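Local structure of peptidyl-prolyl cis-trans isomerase FKBP13, chloroplastic (Arabidopsis thaliana, 1U79) at residues 10-16 with 78-82; 30-36 with 55-61. The protein catalyses the cis-trans isomerisation of peptidyl-proline bonds in the chloroplast thylakoid lumen, speeding protein folding and regulating the accumulation of the Rieske protein. All blocks are in the same frame, centred on the assembly; numbering follows the deposited sequence.

Contact 1 (10-16 with 78-82); sequences SPSGLAF and DGIPP
I80 pushes its CD1 methyl against L14, and the two side chains cross at about a right angle. The approach is tight: I80 CD1 lies 3.3 Å from L14 CD2, closer than usual van der Waals contact. CG1 of I80 stands anti to the carbonyl carbon (chi1 -63°) and the chain runs on extended to CD1, which carries that methyl to L14 while CG1 itself rests 3.6 Å from S10 CB. On the other flank the F16 ring meets P81 obliquely, with F16 CZ 3.4 Å from P81 CD.

No direct hydrogen bond joins 10-16 to 78-82. A water spans the gap instead, donating to S10 OG at 3.0 Å and to D78 O at 2.7 Å. S10 OG is a small polar centre: it takes a bond from S12 OG as well as from the water and gives its own proton to L14 O at 2.7 Å, on a lone pair in the carbonyl plane. L14 O is thus held twice, by S10 OG and S10 N, bonds that tie the base of the type I turn S10 to G13, itself closed by G13 N on S10 O. An alanine in place of S10 would probably leave the water and S12 OG without their shared partner and L14 O with one grip fewer. G79 has backbone angles that call for glycine, and a CB would run into P11 CD.

Further out, A15 and F16 enter strand 15-18, A15 bonded to R92 of strand 88-93 and F16 to S8 of strand 8-9. L14 also packs on I93, and F16 on L91 and R89. The loop between helix 68-75 and strand 88-93 therefore lies along the turn of the beta hairpin formed by strands 8-9 and 15-18.

Contact 2 (30-36 with 55-61); sequences GQLIKAH and KPLTFRI
I33 N donates to F59 O at 2.8 Å in a nearly straight bond (172° at the hydrogen), and the carbonyl of I33 accepts from F59 N in return. This hydrogen-bonded pair lies within the antiparallel pairing of strand 32-40, here 32-36, with strand 57-60, part of the curved antiparallel sheet of the FKBP fold. A35 and L57 repeat the reciprocal exchange, and beyond the strand end I61 N donates to Q31 O while G30 N donates to I61 O. Between them fall the non-hydrogen-bonded pairs L32 with R60 and K34 with T58.

I33, A35, L57 and F59 share the face on which L57 and F59 meet helix 68-75, and I33 packs on Y125 of strand 119-128. There I33 sets CG1 between its backbone N and carbonyl carbon (chi1 66°), which brings CG1 over one face of the F59 ring, 4.2 Å from the centroid, as a CH-pi contact. I33 CD1 continues to F59 CZ at 3.8 Å and also meets I61 CB. A35 CB approaches the same ring at its edge. W70 and I74 of the helix meet F59 from beyond the pair, and W70 also touches L57. As in other FKBPs, W70 probably forms the floor of the proline-binding pocket, which F59 would then back.

L32, K34, T58 and R60 occupy the other face. L32 CG touches T58 CG2 at 3.8 Å, while K34 and T58 run side by side in the same direction, K34 extended.

At the far end, S50 OG is bonded to H36 ND1 and Y51 stacks on the ring, while P56 CB sits over the centre of a face of the H36 imidazole, 3.7 Å from the centroid and 11° off the ring normal.

In the fold
Contact 1 and contact 2 reach the same antiparallel sheet from different places, their centres 21 Å apart and without touching. Contact 2 joins two strands of that sheet directly, through paired backbone bonds, with one face largely apolar and meeting helix 68-75, the other mixed and more exposed. Contact 1 instead sets a turn and the start of strand 15-18 against a loop: I80, L14 and S10 are buried, and the more exposed residues sit around them. Its polar link across is a water rather than a direct bond. Helix 68-75 relates the two, packing on 55-61 of contact 2 and leading along the chain into the loop of contact 1.

Contact 1 (10-16 with 78-82)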
# COMPACT_ATOMS: atom_id res chain seq x y z
N SER A 10 6.40 -4.70 -11.64
CA SER A 10 7.71 -5.19 -11.23
C SER A 10 7.77 -6.71 -11.36
O SER A 10 6.74 -7.36 -11.55
CB SER A 10 7.99 -4.79 -9.78
OG SER A 10 7.24 -5.60 -8.89
N PRO A 11 8.98 -7.29 -11.25
CA PRO A 11 9.19 -8.74 -11.34
C PRO A 11 8.29 -9.57 -10.43
O PRO A 11 7.93 -10.69 -10.77
CB PRO A 11 10.66 -8.89 -10.94
CG PRO A 11 11.28 -7.64 -11.49
CD PRO A 11 10.26 -6.58 -11.09
N SER A 12 7.92 -9.01 -9.28
CA SER A 12 7.09 -9.73 -8.32
C SER A 12 5.59 -9.64 -8.55
O SER A 12 4.81 -10.33 -7.89
CB SER A 12 7.39 -9.22 -6.92
OG SER A 12 6.88 -7.90 -6.76
N GLY A 13 5.17 -8.79 -9.47
CA GLY A 13 3.76 -8.60 -9.72
C GLY A 13 3.26 -7.32 -9.07
O GLY A 13 2.23 -6.77 -9.46
N LEU A 14 3.97 -6.85 -8.05
CA LEU A 14 3.60 -5.61 -7.39
C LEU A 14 3.73 -4.52 -8.44
O LEU A 14 4.81 -4.33 -9.01
CB LEU A 14 4.54 -5.33 -6.21
CG LEU A 14 4.25 -4.13 -5.31
CD1 LEU A 14 2.87 -4.28 -4.65
CD2 LEU A 14 5.34 -4.02 -4.25
N ALA A 15 2.65 -3.80 -8.70
CA ALA A 15 2.69 -2.74 -9.71
C ALA A 15 2.35 -1.39 -9.11
O ALA A 15 1.67 -1.30 -8.08
CB ALA A 15 1.74 -3.06 -10.84
N PHE A 16 2.82 -0.33 -9.75
CA PHE A 16 2.58 1.00 -9.24
C PHE A 16 2.52 2.03 -10.36
O PHE A 16 2.91 1.77 -11.50
CB PHE A 16 3.71 1.42 -8.31
CG PHE A 16 4.96 1.87 -9.05
CD1 PHE A 16 5.78 0.94 -9.68
CD2 PHE A 16 5.26 3.22 -9.18
CE1 PHE A 16 6.88 1.36 -10.44
CE2 PHE A 16 6.36 3.65 -9.93
CZ PHE A 16 7.17 2.71 -10.57
N ASP A 78 12.92 -4.42 -6.32
CA ASP A 78 13.38 -4.55 -7.69
C ASP A 78 12.27 -4.07 -8.62
O ASP A 78 11.14 -4.55 -8.54
CB ASP A 78 13.72 -6.01 -8.01
CG ASP A 78 15.14 -6.37 -7.66
OD1 ASP A 78 15.85 -5.55 -7.05
OD2 ASP A 78 15.56 -7.50 -8.00
N GLY A 79 12.58 -3.13 -9.50
CA GLY A 79 11.58 -2.62 -10.41
C GLY A 79 10.63 -1.62 -9.77
O GLY A 79 9.71 -1.13 -10.42
N ILE A 80 10.84 -1.31 -8.50
CA ILE A 80 9.99 -0.34 -7.82
C ILE A 80 10.78 0.73 -7.08
O ILE A 80 11.42 0.45 -6.07
CB ILE A 80 9.04 -1.02 -6.81
CG1 ILE A 80 8.09 -1.97 -7.54
CG2 ILE A 80 8.25 0.04 -6.03
CD1 ILE A 80 7.05 -2.62 -6.66
N PRO A 81 10.77 1.97 -7.60
CA PRO A 81 11.51 3.03 -6.92
C PRO A 81 10.72 3.45 -5.69
O PRO A 81 9.51 3.26 -5.62
CB PRO A 81 11.55 4.14 -7.97
CG PRO A 81 10.24 3.98 -8.66
CD PRO A 81 10.11 2.47 -8.81
N PRO A 82 11.40 4.06 -4.71
CA PRO A 82 10.76 4.51 -3.48
C PRO A 82 9.82 5.68 -3.70
O PRO A 82 9.99 6.45 -4.65
CB PRO A 82 11.94 4.96 -2.60
CG PRO A 82 13.17 4.45 -3.32
CD PRO A 82 12.81 4.46 -4.76
O HOH W 1 9.73 -6.59 -7.47

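Contact 2 (30-36 with 55-61)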
# COMPACT_ATOMS: atom_id res chain seq x y z
N GLY A 30 13.02 1.77 8.18
CA GLY A 30 12.98 1.91 9.63
C GLY A 30 12.44 3.20 10.22
O GLY A 30 12.36 3.32 11.45
N GLN A 31 12.08 4.15 9.38
CA GLN A 31 11.56 5.43 9.85
C GLN A 31 10.06 5.39 10.14
O GLN A 31 9.31 4.67 9.48
CB GLN A 31 11.84 6.52 8.81
CG GLN A 31 11.40 7.92 9.20
CD GLN A 31 12.12 9.00 8.38
OE1 GLN A 31 12.00 9.05 7.16
NE2 GLN A 31 12.86 9.87 9.07
N LEU A 32 9.65 6.13 11.16
CA LEU A 32 8.23 6.21 11.52
C LEU A 32 7.65 7.23 10.55
O LEU A 32 8.08 8.38 10.54
CB LEU A 32 8.05 6.71 12.95
CG LEU A 32 6.63 6.55 13.51
CD1 LEU A 32 6.34 5.08 13.71
CD2 LEU A 32 6.48 7.30 14.84
N ILE A 33 6.68 6.81 9.75
CA ILE A 33 6.08 7.73 8.78
C ILE A 33 4.57 7.81 8.91
O ILE A 33 3.95 7.01 9.61
CB ILE A 33 6.41 7.31 7.34
CG1 ILE A 33 5.74 5.97 7.02
CG2 ILE A 33 7.92 7.22 7.16
CD1 ILE A 33 5.87 5.54 5.56
N LYS A 34 3.99 8.77 8.20
CA LYS A 34 2.55 8.99 8.18
C LYS A 34 2.04 8.84 6.76
O LYS A 34 2.65 9.36 5.82
CB LYS A 34 2.19 10.41 8.62
CG LYS A 34 2.49 10.78 10.05
CD LYS A 34 1.99 12.20 10.30
CE LYS A 34 2.22 12.65 11.73
NZ LYS A 34 1.67 14.03 11.95
N ALA A 35 0.90 8.17 6.60
CA ALA A 35 0.32 8.02 5.29
C ALA A 35 -1.19 7.95 5.32
O ALA A 35 -1.78 7.29 6.18
CB ALA A 35 0.86 6.76 4.61
N HIS A 36 -1.82 8.67 4.40
CA HIS A 36 -3.27 8.61 4.27
C HIS A 36 -3.45 7.57 3.17
O HIS A 36 -2.54 7.39 2.35
CB HIS A 36 -3.84 9.96 3.86
CG HIS A 36 -4.30 10.78 5.02
ND1 HIS A 36 -5.34 10.39 5.84
CD2 HIS A 36 -3.85 11.95 5.52
CE1 HIS A 36 -5.50 11.28 6.80
NE2 HIS A 36 -4.61 12.24 6.63
N LYS A 55 -7.87 9.51 10.72
CA LYS A 55 -6.48 9.86 10.96
C LYS A 55 -5.56 9.09 10.03
O LYS A 55 -5.89 7.99 9.58
CB LYS A 55 -6.10 9.55 12.42
CG LYS A 55 -6.24 8.08 12.79
CD LYS A 55 -5.69 7.81 14.19
CE LYS A 55 -5.80 6.34 14.55
NZ LYS A 55 -5.20 6.05 15.89
N PRO A 56 -4.40 9.67 9.71
CA PRO A 56 -3.47 8.98 8.82
C PRO A 56 -2.91 7.81 9.60
O PRO A 56 -3.04 7.76 10.83
CB PRO A 56 -2.41 10.04 8.54
CG PRO A 56 -2.36 10.80 9.83
CD PRO A 56 -3.83 10.95 10.17
N LEU A 57 -2.31 6.86 8.90
CA LEU A 57 -1.74 5.72 9.58
C LEU A 57 -0.30 6.06 9.93
O LEU A 57 0.47 6.47 9.06
CB LEU A 57 -1.78 4.48 8.67
CG LEU A 57 -1.24 3.19 9.28
CD1 LEU A 57 -2.22 2.70 10.35
CD2 LEU A 57 -1.05 2.13 8.20
N THR A 58 0.05 5.92 11.20
CA THR A 58 1.42 6.18 11.63
C THR A 58 2.05 4.81 11.88
O THR A 58 1.54 4.02 12.66
CB THR A 58 1.44 7.05 12.92
OG1 THR A 58 0.93 8.36 12.62
CG2 THR A 58 2.87 7.18 13.45
N PHE A 59 3.15 4.52 11.17
CA PHE A 59 3.81 3.22 11.30
C PHE A 59 5.24 3.28 10.80
O PHE A 59 5.61 4.24 10.11
CB PHE A 59 3.04 2.18 10.47
CG PHE A 59 3.07 2.44 8.98
CD1 PHE A 59 3.82 1.64 8.13
CD2 PHE A 59 2.36 3.51 8.43
CE1 PHE A 59 3.86 1.89 6.75
CE2 PHE A 59 2.39 3.77 7.06
CZ PHE A 59 3.14 2.95 6.21
N ARG A 60 6.08 2.30 11.15
CA ARG A 60 7.43 2.33 10.60
C ARG A 60 7.45 1.52 9.33
O ARG A 60 6.84 0.46 9.23
CB ARG A 60 8.55 1.79 11.51
CG ARG A 60 8.22 1.13 12.79
CD ARG A 60 9.37 1.53 13.71
NE ARG A 60 9.30 2.98 13.81
CZ ARG A 60 10.33 3.80 13.88
NH1 ARG A 60 11.57 3.34 13.87
NH2 ARG A 60 10.11 5.10 13.93
N ILE A 61 8.18 2.03 8.36
CA ILE A 61 8.25 1.40 7.06
C ILE A 61 9.45 0.47 6.95
O ILE A 61 10.51 0.71 7.52
CB ILE A 61 8.32 2.49 5.97
CG1 ILE A 61 8.28 1.86 4.58
CG2 ILE A 61 9.57 3.36 6.17
CD1 ILE A 61 6.91 1.33 4.21